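Side-chain contacts in phytase (Debaryomyces castellii, PDB 2GFI), which probably hydrolyses the 3-phosphate ester of phytate (inositol hexakisphosphate), as a member of the histidine acid phosphatase family: residues A[290-294]-A[295-299]; A[151-154]-A[155-158]; A[85-88]-A[89-93]; A[413-416]-A[417-420]. All blocks are in the same frame, centred on the assembly; numbering follows the deposited sequence.

Overall arrangement
All four contacts are local, each on one run of chain. Interaction 1 is the buried one, at the end of helix 277-295. It is also near the predicted active site: the side chain of Asp291 is about 6 Å from that of Asp333, the predicted proton donor. The side chain of Asn295 is about 11 Å from that of His70, the predicted nucleophile. Interactions 2, 3 and 4 lie away from both. Interaction 4 comes closest to interaction 1, with nearest atoms about 11 Å apart. The side chain of its Ala420 is about 6 Å from a bound N-acetylglucosamine. Interactions 2 and 3 are on opposite sides of the chain's centre, their centres about 53 Å apart.

Interaction 1 of 4, residues A[290-294]-A[295-299]; sequences DDYYS and NSAGN
Asn295 N donates to Asp291 O at 2.8 Å, in the last turn of helix 277-295 before the chain leaves helical geometry at Ser296. Tyr292 O takes two amides: a weak bond from Ser296 N and one from Gly298 N at 3.2 Å, the latter from above the carbonyl plane. Residues 296-299 form a type I beta turn that folds back against the helix end. Gly298 N lies over one face of the Tyr292 ring, 3.3 Å from Tyr292 CZ. The ring reaches it because CG is anti to the backbone N (chi1 172°). Ala297 CB touches the same tyrosine, 3.7 Å from Tyr292 OH. Tyr293 CD1 meets Gly298 CA at 3.7 Å. Asp291 and Asn295 lie side by side and point the same way, their planes 21° apart; the amide ND2 is bonded to Glu337. A water joins Tyr293 O to Asn299 ND2, which is also hydrogen-bonded to Asn215 O, and Asn299 OD1 caps Met301 N. Tyr292 OH and Tyr293 OH are bonded to Asp351 and to Leu352 O. The helix end and its turn pack on helix 333-343 through Asp291, Asn295, Ser296 and Ala297, and on helix 220-223 through Tyr293; the turn leads into helix 302-318.

Interaction 2 of 4, residues A[151-154]-A[155-158]; sequences LFDT and NDTL
Phe152 and Leu158 form the close-packed side of this loop, which joins helix 133-148 to strand 158-163. The two side chains cross at about a right angle. Phe152 CE1 lies 3.7 Å from Leu158 CB, and Leu158 CD1 also touches Phe152 CE1 and CD1. Phe152 CZ comes to 3.5 Å from Asp156 O. A chi1 of -180°, with CG pointing directly away from the backbone N, carries the ring in beside the start of the strand. There Phe152 meets Phe179 edge-to-face, and Leu158 touches both Phe179 and Met180 of helix 166-180.

The other side is a polar, exposed type I beta turn from Asp153 to Asp156. Asp156 N donates to Asp153 O at 3.0 Å and closes the turn. Asp153 OD1 accepts from Asn155 N at 3.1 Å, on its anti side and 30° out of the carboxylate plane. This is an Asx turn laid over the beta turn. Asn155 is a known N-glycosylation site, which suits the exposed turn, though it carries no sugar here. Asp156 OD2 rests 3.3 Å from Asp153 CB, and the carboxylate planes are 41° apart.

The two acid groups are like-charged, with Asp153 OD2 and Asp156 OD2 3.9 Å apart. Their repulsion is probably eased by solvent at this surface, and the backbone N-H of Asn155 probably offsets part of the charge on Asp153.

Interaction 3 of 4, residues A[85-88]-A[89-93]; sequences AVYE and KLMSY
Ala85 O accepts from Lys89 N at 2.9 Å, an ordinary helical bond. The Lys89 side chain starts along this carbonyl, with CG 3.5 Å from Ala85 O. It then bends at chi3 (80°) and leads away to a salt bridge of NZ with Asp251. Val86 comes next. Its O takes Leu90 N, and its CG1 touches Leu90 CD1 at 4.2 Å. The two side chains lie side by side and point the same way, on the buried side of the helix; Val86 also touches Leu255 of helix 249-266.

Tyr87 meets Met91 closely. Its O accepts from Met91 N at 2.8 Å, and its ring receives Met91 one turn on. This i to i+4 pair is a CH-pi contact combined with a Met-aromatic one, near the C-terminal end of helix 77-91. Met91 CG sits over one ring face, 3.7 Å from the ring centroid and 21° off the normal. Met91 SD lies more obliquely, 4.5 Å from the same centroid. The first torsion of Met91 (chi1 -68°) places CG over the ring, and bends at chi2 and chi3 keep SD and CE near it. Tyr87 OH is bonded to Tyr108 O, which ties down the far end of the ring, and Met91 also touches Leu104.

Glu88 follows on the exposed side. Its O takes a weak bond from Ser92 N, at 3.1 Å, and its carboxylate OE2 forms a salt bridge with Lys84.

Interaction 4 of 4, residues A[413-416]-A[417-420]; sequences NDYN and DYVA
Residues 413-420 run in regular helix, with Tyr418 N bonded to Asp414 O, Val419 N to Tyr415 O and Ala420 N to Asn416 O; the first rung, Asp417 N to Asn413 O, is weak at 3.5 Å. Tyr415 carries most of the side-chain contact. Its first torsion, near trans at -176°, swings the ring forward along the helix over the next turn. Val419 CG2 lies over one face of this ring, 3.6 Å from the centroid and 25° off the normal. The methyl is nearest the hydroxyl end, with CG2 3.3 Å from Tyr415 CZ. This is a CH-pi contact between residues i and i+4. The same methyl is 3.3 Å from Tyr415 O, wedged between ring and backbone.

The pair belongs to the inner side of helix 412-423, which packs on helix 302-318: Tyr415 touches Leu310 and Leu317, and Val419 touches Leu314. Tyr415 also reaches Val388 of strand 385-392, and its OH is bonded to the OH of Tyr390.

Tyr418 stands beside Tyr415, three residues on. Its CD2 is 3.9 Å from Tyr415 CE1, and the two rings meet at a slant. Tyr418 OH is bonded to Ile343 O, and both tyrosines touch Ile399.

On the exposed side Asp414 and Asp417 bring like charges together, Asp414 OD1 being 4.3 Å from Asp417 OD2. Solvent probably screens the two. Asp417 CB rests against the helix backbone, 3.4 Å from Asp414 O.

Interaction 1 of 4, residues A[290-294]-A[295-299]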
loop_
_atom_site.group_PDB
_atom_site.type_symbol
_atom_site.label_atom_id
_atom_site.label_comp_id
_atom_site.label_asym_id
_atom_site.label_seq_id
_atom_site.Cartn_x
_atom_site.Cartn_y
_atom_site.Cartn_z
ATOM N N ASP A 290 -24.493 -4.332 -22.457
ATOM C CA ASP A 290 -25.840 -4.539 -21.998
ATOM C C ASP A 290 -26.374 -3.312 -21.243
ATOM O O ASP A 290 -27.463 -2.830 -21.525
ATOM C CB ASP A 290 -25.892 -5.784 -21.129
ATOM C CG ASP A 290 -27.270 -6.080 -20.641
ATOM O OD1 ASP A 290 -28.220 -5.865 -21.425
ATOM O OD2 ASP A 290 -27.519 -6.509 -19.488
ATOM N N ASP A 291 -25.619 -2.785 -20.281
ATOM C CA ASP A 291 -26.134 -1.636 -19.534
ATOM C C ASP A 291 -26.132 -0.364 -20.337
ATOM O O ASP A 291 -27.010 0.469 -20.150
ATOM C CB ASP A 291 -25.384 -1.435 -18.236
ATOM C CG ASP A 291 -25.557 -2.593 -17.297
ATOM O OD1 ASP A 291 -26.601 -3.293 -17.364
ATOM O OD2 ASP A 291 -24.685 -2.891 -16.459
ATOM N N TYR A 292 -25.167 -0.192 -21.233
ATOM C CA TYR A 292 -25.199 0.999 -22.061
ATOM C C TYR A 292 -26.469 1.013 -22.917
ATOM O O TYR A 292 -27.152 2.035 -22.992
ATOM C CB TYR A 292 -23.967 1.159 -22.942
ATOM C CG TYR A 292 -24.150 2.308 -23.918
ATOM C CD1 TYR A 292 -23.952 3.636 -23.505
ATOM C CD2 TYR A 292 -24.564 2.075 -25.236
ATOM C CE1 TYR A 292 -24.127 4.704 -24.377
ATOM C CE2 TYR A 292 -24.747 3.130 -26.119
ATOM C CZ TYR A 292 -24.527 4.446 -25.680
ATOM O OH TYR A 292 -24.720 5.503 -26.533
ATOM N N TYR A 293 -26.800 -0.130 -23.509
ATOM C CA TYR A 293 -27.913 -0.207 -24.456
ATOM C C TYR A 293 -29.287 -0.357 -23.812
ATOM O O TYR A 293 -30.317 -0.114 -24.453
ATOM C CB TYR A 293 -27.683 -1.313 -25.491
ATOM C CG TYR A 293 -26.723 -0.906 -26.569
ATOM C CD1 TYR A 293 -27.129 -0.027 -27.577
ATOM C CD2 TYR A 293 -25.382 -1.381 -26.574
ATOM C CE1 TYR A 293 -26.263 0.370 -28.563
ATOM C CE2 TYR A 293 -24.504 -0.991 -27.555
ATOM C CZ TYR A 293 -24.957 -0.116 -28.557
ATOM O OH TYR A 293 -24.144 0.285 -29.565
ATOM N N SER A 294 -29.290 -0.757 -22.551
ATOM C CA SER A 294 -30.515 -0.932 -21.798
ATOM C C SER A 294 -30.808 0.246 -20.896
ATOM O O SER A 294 -31.936 0.711 -20.838
ATOM C CB SER A 294 -30.413 -2.203 -20.962
ATOM O OG SER A 294 -29.957 -3.223 -21.815
ATOM N N ASN A 295 -29.784 0.719 -20.186
ATOM C CA ASN A 295 -29.975 1.696 -19.114
ATOM C C ASN A 295 -29.370 3.058 -19.367
ATOM O O ASN A 295 -29.455 3.923 -18.505
ATOM C CB ASN A 295 -29.391 1.187 -17.801
ATOM C CG ASN A 295 -29.812 -0.216 -17.477
ATOM O OD1 ASN A 295 -30.925 -0.619 -17.786
ATOM N ND2 ASN A 295 -28.916 -0.973 -16.824
ATOM N N SER A 296 -28.735 3.232 -20.514
ATOM C CA SER A 296 -28.085 4.482 -20.811
ATOM C C SER A 296 -28.437 4.956 -22.223
ATOM O O SER A 296 -29.463 4.567 -22.782
ATOM C CB SER A 296 -26.578 4.321 -20.618
ATOM O OG SER A 296 -25.947 5.573 -20.464
ATOM N N ALA A 297 -27.586 5.782 -22.805
ATOM C CA ALA A 297 -27.907 6.486 -24.037
ATOM C C ALA A 297 -28.089 5.575 -25.256
ATOM O O ALA A 297 -28.542 6.027 -26.312
ATOM C CB ALA A 297 -26.847 7.576 -24.313
ATOM N N GLY A 298 -27.726 4.307 -25.117
ATOM C CA GLY A 298 -27.998 3.308 -26.158
ATOM C C GLY A 298 -29.496 3.133 -26.331
ATOM O O GLY A 298 -29.967 2.817 -27.402
ATOM N N ASN A 299 -30.246 3.337 -25.260
ATOM C CA ASN A 299 -31.686 3.201 -25.289
ATOM C C ASN A 299 -32.324 4.594 -25.365
ATOM O O ASN A 299 -32.095 5.439 -24.470
ATOM C CB ASN A 299 -32.178 2.431 -24.057
ATOM C CG ASN A 299 -33.655 2.057 -24.147
ATOM O OD1 ASN A 299 -34.522 2.927 -24.164
ATOM N ND2 ASN A 299 -33.947 0.753 -24.191
HETATM O O HOH W 1 -32.616 -1.455 -24.523
#

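Interaction 2 of 4, residues A[151-154]-A[155-158]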
loop_
_atom_site.group_PDB
_atom_site.type_symbol
_atom_site.label_atom_id
_atom_site.label_comp_id
_atom_site.label_asym_id
_atom_site.label_seq_id
_atom_site.Cartn_x
_atom_site.Cartn_y
_atom_site.Cartn_z
ATOM N N LEU A 151 -23.598 21.619 6.756
ATOM C CA LEU A 151 -24.836 21.959 6.058
ATOM C C LEU A 151 -26.050 21.437 6.820
ATOM O O LEU A 151 -27.180 21.744 6.466
ATOM C CB LEU A 151 -24.856 21.333 4.664
ATOM C CG LEU A 151 -24.088 21.964 3.504
ATOM C CD1 LEU A 151 -24.455 21.234 2.210
ATOM C CD2 LEU A 151 -24.340 23.453 3.387
ATOM N N PHE A 152 -25.820 20.625 7.839
ATOM C CA PHE A 152 -26.917 20.024 8.561
ATOM C C PHE A 152 -27.189 20.860 9.804
ATOM O O PHE A 152 -26.270 21.139 10.588
ATOM C CB PHE A 152 -26.584 18.586 8.947
ATOM C CG PHE A 152 -27.698 17.864 9.717
ATOM C CD1 PHE A 152 -28.951 17.652 9.148
ATOM C CD2 PHE A 152 -27.453 17.345 10.981
ATOM C CE1 PHE A 152 -29.942 16.977 9.849
ATOM C CE2 PHE A 152 -28.436 16.659 11.678
ATOM C CZ PHE A 152 -29.675 16.478 11.123
ATOM N N ASP A 153 -28.447 21.257 9.953
ATOM C CA ASP A 153 -28.934 21.931 11.144
ATOM C C ASP A 153 -29.517 20.887 12.074
ATOM O O ASP A 153 -30.495 20.217 11.717
ATOM C CB ASP A 153 -30.035 22.933 10.760
ATOM C CG ASP A 153 -30.321 23.956 11.877
ATOM O OD1 ASP A 153 -30.272 23.590 13.078
ATOM O OD2 ASP A 153 -30.591 25.160 11.632
ATOM N N THR A 154 -28.943 20.745 13.264
ATOM C CA THR A 154 -29.411 19.700 14.175
ATOM C C THR A 154 -30.768 19.965 14.856
ATOM O O THR A 154 -31.283 19.096 15.583
ATOM C CB THR A 154 -28.337 19.345 15.204
ATOM O OG1 THR A 154 -27.850 20.534 15.843
ATOM C CG2 THR A 154 -27.099 18.757 14.512
ATOM N N ASN A 155 -31.335 21.150 14.618
ATOM C CA ASN A 155 -32.695 21.466 15.042
ATOM C C ASN A 155 -33.701 20.933 14.039
ATOM O O ASN A 155 -34.907 20.914 14.322
ATOM C CB ASN A 155 -32.897 22.996 15.189
ATOM C CG ASN A 155 -31.985 23.598 16.245
ATOM O OD1 ASN A 155 -31.794 22.998 17.315
ATOM N ND2 ASN A 155 -31.392 24.775 15.948
ATOM N N ASP A 156 -33.196 20.520 12.868
ATOM C CA ASP A 156 -34.024 20.015 11.780
ATOM C C ASP A 156 -33.929 18.506 11.629
ATOM O O ASP A 156 -32.846 17.920 11.706
ATOM C CB ASP A 156 -33.645 20.679 10.446
ATOM C CG ASP A 156 -33.807 22.204 10.468
ATOM O OD1 ASP A 156 -34.602 22.712 11.283
ATOM O OD2 ASP A 156 -33.186 22.980 9.702
ATOM N N THR A 157 -35.075 17.877 11.431
ATOM C CA THR A 157 -35.128 16.519 10.972
ATOM C C THR A 157 -34.330 16.314 9.662
ATOM O O THR A 157 -34.373 17.142 8.737
ATOM C CB THR A 157 -36.601 16.146 10.764
ATOM O OG1 THR A 157 -37.147 15.712 12.013
ATOM C CG2 THR A 157 -36.710 14.923 9.925
ATOM N N LEU A 158 -33.615 15.194 9.586
ATOM C CA LEU A 158 -32.971 14.777 8.343
ATOM C C LEU A 158 -33.981 13.973 7.557
ATOM O O LEU A 158 -34.456 12.953 8.047
ATOM C CB LEU A 158 -31.730 13.924 8.628
ATOM C CG LEU A 158 -30.929 13.446 7.425
ATOM C CD1 LEU A 158 -30.147 14.620 6.770
ATOM C CD2 LEU A 158 -30.008 12.252 7.855
#

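Interaction 3 of 4, residues A[85-88]-A[89-93]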
loop_
_atom_site.group_PDB
_atom_site.type_symbol
_atom_site.label_atom_id
_atom_site.label_comp_id
_atom_site.label_asym_id
_atom_site.label_seq_id
_atom_site.Cartn_x
_atom_site.Cartn_y
_atom_site.Cartn_z
ATOM N N ALA A 85 -28.252 -23.500 -9.487
ATOM C CA ALA A 85 -28.260 -24.436 -10.624
ATOM C C ALA A 85 -26.858 -24.767 -11.193
ATOM O O ALA A 85 -26.549 -25.933 -11.465
ATOM C CB ALA A 85 -29.229 -23.950 -11.740
ATOM N N VAL A 86 -26.003 -23.763 -11.366
ATOM C CA VAL A 86 -24.642 -24.032 -11.819
ATOM C C VAL A 86 -23.894 -24.802 -10.758
ATOM O O VAL A 86 -23.198 -25.764 -11.070
ATOM C CB VAL A 86 -23.842 -22.754 -12.237
ATOM C CG1 VAL A 86 -22.463 -23.157 -12.836
ATOM C CG2 VAL A 86 -24.598 -21.980 -13.300
ATOM N N TYR A 87 -24.024 -24.390 -9.500
ATOM C CA TYR A 87 -23.361 -25.079 -8.416
ATOM C C TYR A 87 -23.722 -26.576 -8.433
ATOM O O TYR A 87 -22.858 -27.430 -8.232
ATOM C CB TYR A 87 -23.763 -24.453 -7.074
ATOM C CG TYR A 87 -23.273 -25.230 -5.853
ATOM C CD1 TYR A 87 -22.000 -24.993 -5.301
ATOM C CD2 TYR A 87 -24.103 -26.181 -5.231
ATOM C CE1 TYR A 87 -21.558 -25.700 -4.161
ATOM C CE2 TYR A 87 -23.694 -26.876 -4.115
ATOM C CZ TYR A 87 -22.417 -26.639 -3.594
ATOM O OH TYR A 87 -22.040 -27.347 -2.498
ATOM N N GLU A 88 -25.018 -26.866 -8.638
ATOM C CA GLU A 88 -25.551 -28.216 -8.632
ATOM C C GLU A 88 -25.052 -29.011 -9.847
ATOM O O GLU A 88 -24.688 -30.174 -9.684
ATOM C CB GLU A 88 -27.084 -28.204 -8.543
ATOM C CG GLU A 88 -27.658 -27.929 -7.143
ATOM C CD GLU A 88 -27.039 -28.789 -6.020
ATOM O OE1 GLU A 88 -26.583 -29.937 -6.263
ATOM O OE2 GLU A 88 -27.009 -28.334 -4.846
ATOM N N LYS A 89 -25.023 -28.386 -11.036
ATOM C CA LYS A 89 -24.376 -28.989 -12.209
ATOM C C LYS A 89 -22.926 -29.352 -11.897
ATOM O O LYS A 89 -22.501 -30.458 -12.202
ATOM C CB LYS A 89 -24.444 -28.089 -13.448
ATOM C CG LYS A 89 -25.808 -28.099 -14.099
ATOM C CD LYS A 89 -25.985 -27.106 -15.244
ATOM C CE LYS A 89 -25.380 -27.639 -16.545
ATOM N NZ LYS A 89 -25.843 -26.826 -17.712
ATOM N N LEU A 90 -22.187 -28.446 -11.243
ATOM C CA LEU A 90 -20.793 -28.717 -10.916
ATOM C C LEU A 90 -20.690 -29.837 -9.909
ATOM O O LEU A 90 -19.881 -30.742 -10.079
ATOM C CB LEU A 90 -20.069 -27.471 -10.392
ATOM C CG LEU A 90 -19.928 -26.329 -11.391
ATOM C CD1 LEU A 90 -19.459 -25.105 -10.701
ATOM C CD2 LEU A 90 -19.006 -26.714 -12.521
ATOM N N MET A 91 -21.509 -29.785 -8.864
ATOM C CA MET A 91 -21.471 -30.836 -7.838
ATOM C C MET A 91 -21.838 -32.234 -8.358
ATOM O O MET A 91 -21.456 -33.226 -7.761
ATOM C CB MET A 91 -22.317 -30.481 -6.610
ATOM C CG MET A 91 -21.776 -29.296 -5.776
ATOM S SD MET A 91 -20.032 -29.357 -5.202
ATOM C CE MET A 91 -19.260 -28.287 -6.363
ATOM N N SER A 92 -22.525 -32.320 -9.483
ATOM C CA SER A 92 -22.992 -33.613 -9.946
ATOM C C SER A 92 -22.052 -34.234 -10.994
ATOM O O SER A 92 -22.289 -35.348 -11.488
ATOM C CB SER A 92 -24.416 -33.482 -10.479
ATOM O OG SER A 92 -24.357 -32.876 -11.753
ATOM N N TYR A 93 -20.989 -33.503 -11.326
ATOM C CA TYR A 93 -19.841 -34.025 -12.054
ATOM C C TYR A 93 -19.321 -35.276 -11.337
ATOM O O TYR A 93 -19.084 -35.270 -10.160
ATOM C CB TYR A 93 -18.734 -32.966 -12.099
ATOM C CG TYR A 93 -17.473 -33.416 -12.813
ATOM C CD1 TYR A 93 -17.508 -33.755 -14.149
ATOM C CD2 TYR A 93 -16.251 -33.500 -12.143
ATOM C CE1 TYR A 93 -16.381 -34.155 -14.810
ATOM C CE2 TYR A 93 -15.097 -33.902 -12.804
ATOM C CZ TYR A 93 -15.175 -34.234 -14.133
ATOM O OH TYR A 93 -14.082 -34.667 -14.817
#

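Interaction 4 of 4, residues A[413-416]-A[417-420]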
loop_
_atom_site.group_PDB
_atom_site.type_symbol
_atom_site.label_atom_id
_atom_site.label_comp_id
_atom_site.label_asym_id
_atom_site.label_seq_id
_atom_site.Cartn_x
_atom_site.Cartn_y
_atom_site.Cartn_z
ATOM N N ASN A 413 -25.587 29.165 -12.970
ATOM C CA ASN A 413 -26.194 29.772 -14.147
ATOM C C ASN A 413 -25.937 28.976 -15.398
ATOM O O ASN A 413 -26.860 28.675 -16.143
ATOM C CB ASN A 413 -25.739 31.240 -14.296
ATOM C CG ASN A 413 -26.219 32.101 -13.149
ATOM O OD1 ASN A 413 -27.365 31.958 -12.689
ATOM N ND2 ASN A 413 -25.349 32.964 -12.645
ATOM N N ASP A 414 -24.673 28.618 -15.606
ATOM C CA ASP A 414 -24.255 27.722 -16.677
ATOM C C ASP A 414 -24.818 26.317 -16.508
ATOM O O ASP A 414 -25.188 25.675 -17.485
ATOM C CB ASP A 414 -22.743 27.652 -16.708
ATOM C CG ASP A 414 -22.112 28.949 -17.159
ATOM O OD1 ASP A 414 -22.736 29.657 -17.993
ATOM O OD2 ASP A 414 -21.007 29.341 -16.727
ATOM N N TYR A 415 -24.894 25.844 -15.266
ATOM C CA TYR A 415 -25.431 24.513 -15.006
ATOM C C TYR A 415 -26.896 24.427 -15.424
ATOM O O TYR A 415 -27.347 23.390 -15.915
ATOM C CB TYR A 415 -25.266 24.090 -13.546
ATOM C CG TYR A 415 -25.760 22.656 -13.363
ATOM C CD1 TYR A 415 -25.144 21.592 -14.061
ATOM C CD2 TYR A 415 -26.861 22.364 -12.537
ATOM C CE1 TYR A 415 -25.607 20.296 -13.936
ATOM C CE2 TYR A 415 -27.319 21.063 -12.399
ATOM C CZ TYR A 415 -26.684 20.034 -13.099
ATOM O OH TYR A 415 -27.125 18.752 -12.983
ATOM N N ASN A 416 -27.630 25.534 -15.235
ATOM C CA ASN A 416 -29.001 25.659 -15.739
ATOM C C ASN A 416 -29.121 25.456 -17.242
ATOM O O ASN A 416 -30.016 24.753 -17.693
ATOM C CB ASN A 416 -29.625 26.976 -15.277
ATOM C CG ASN A 416 -30.313 26.837 -13.941
ATOM O OD1 ASN A 416 -31.446 26.366 -13.859
ATOM N ND2 ASN A 416 -29.621 27.209 -12.880
ATOM N N ASP A 417 -28.198 26.042 -17.996
ATOM C CA ASP A 417 -28.165 25.920 -19.446
ATOM C C ASP A 417 -27.854 24.477 -19.883
ATOM O O ASP A 417 -28.464 23.953 -20.829
ATOM C CB ASP A 417 -27.096 26.855 -20.043
ATOM C CG ASP A 417 -27.416 28.336 -19.867
ATOM O OD1 ASP A 417 -28.574 28.693 -19.546
ATOM O OD2 ASP A 417 -26.549 29.225 -20.038
ATOM N N TYR A 418 -26.886 23.869 -19.188
ATOM C CA TYR A 418 -26.506 22.476 -19.377
ATOM C C TYR A 418 -27.707 21.552 -19.136
ATOM O O TYR A 418 -28.070 20.738 -20.006
ATOM C CB TYR A 418 -25.315 22.097 -18.459
ATOM C CG TYR A 418 -24.905 20.648 -18.639
ATOM C CD1 TYR A 418 -24.183 20.262 -19.758
ATOM C CD2 TYR A 418 -25.299 19.663 -17.724
ATOM C CE1 TYR A 418 -23.835 18.950 -19.964
ATOM C CE2 TYR A 418 -24.941 18.350 -17.907
ATOM C CZ TYR A 418 -24.196 18.008 -19.043
ATOM O OH TYR A 418 -23.824 16.729 -19.297
ATOM N N VAL A 419 -28.343 21.687 -17.977
ATOM C CA VAL A 419 -29.523 20.867 -17.709
ATOM C C VAL A 419 -30.603 21.073 -18.793
ATOM O O VAL A 419 -31.098 20.090 -19.372
ATOM C CB VAL A 419 -30.082 21.076 -16.297
ATOM C CG1 VAL A 419 -31.360 20.263 -16.117
ATOM C CG2 VAL A 419 -29.059 20.631 -15.295
ATOM N N ALA A 420 -30.922 22.342 -19.094
ATOM C CA ALA A 420 -31.900 22.643 -20.145
ATOM C C ALA A 420 -31.559 21.942 -21.467
ATOM O O ALA A 420 -32.435 21.371 -22.096
ATOM C CB ALA A 420 -32.055 24.166 -20.344
#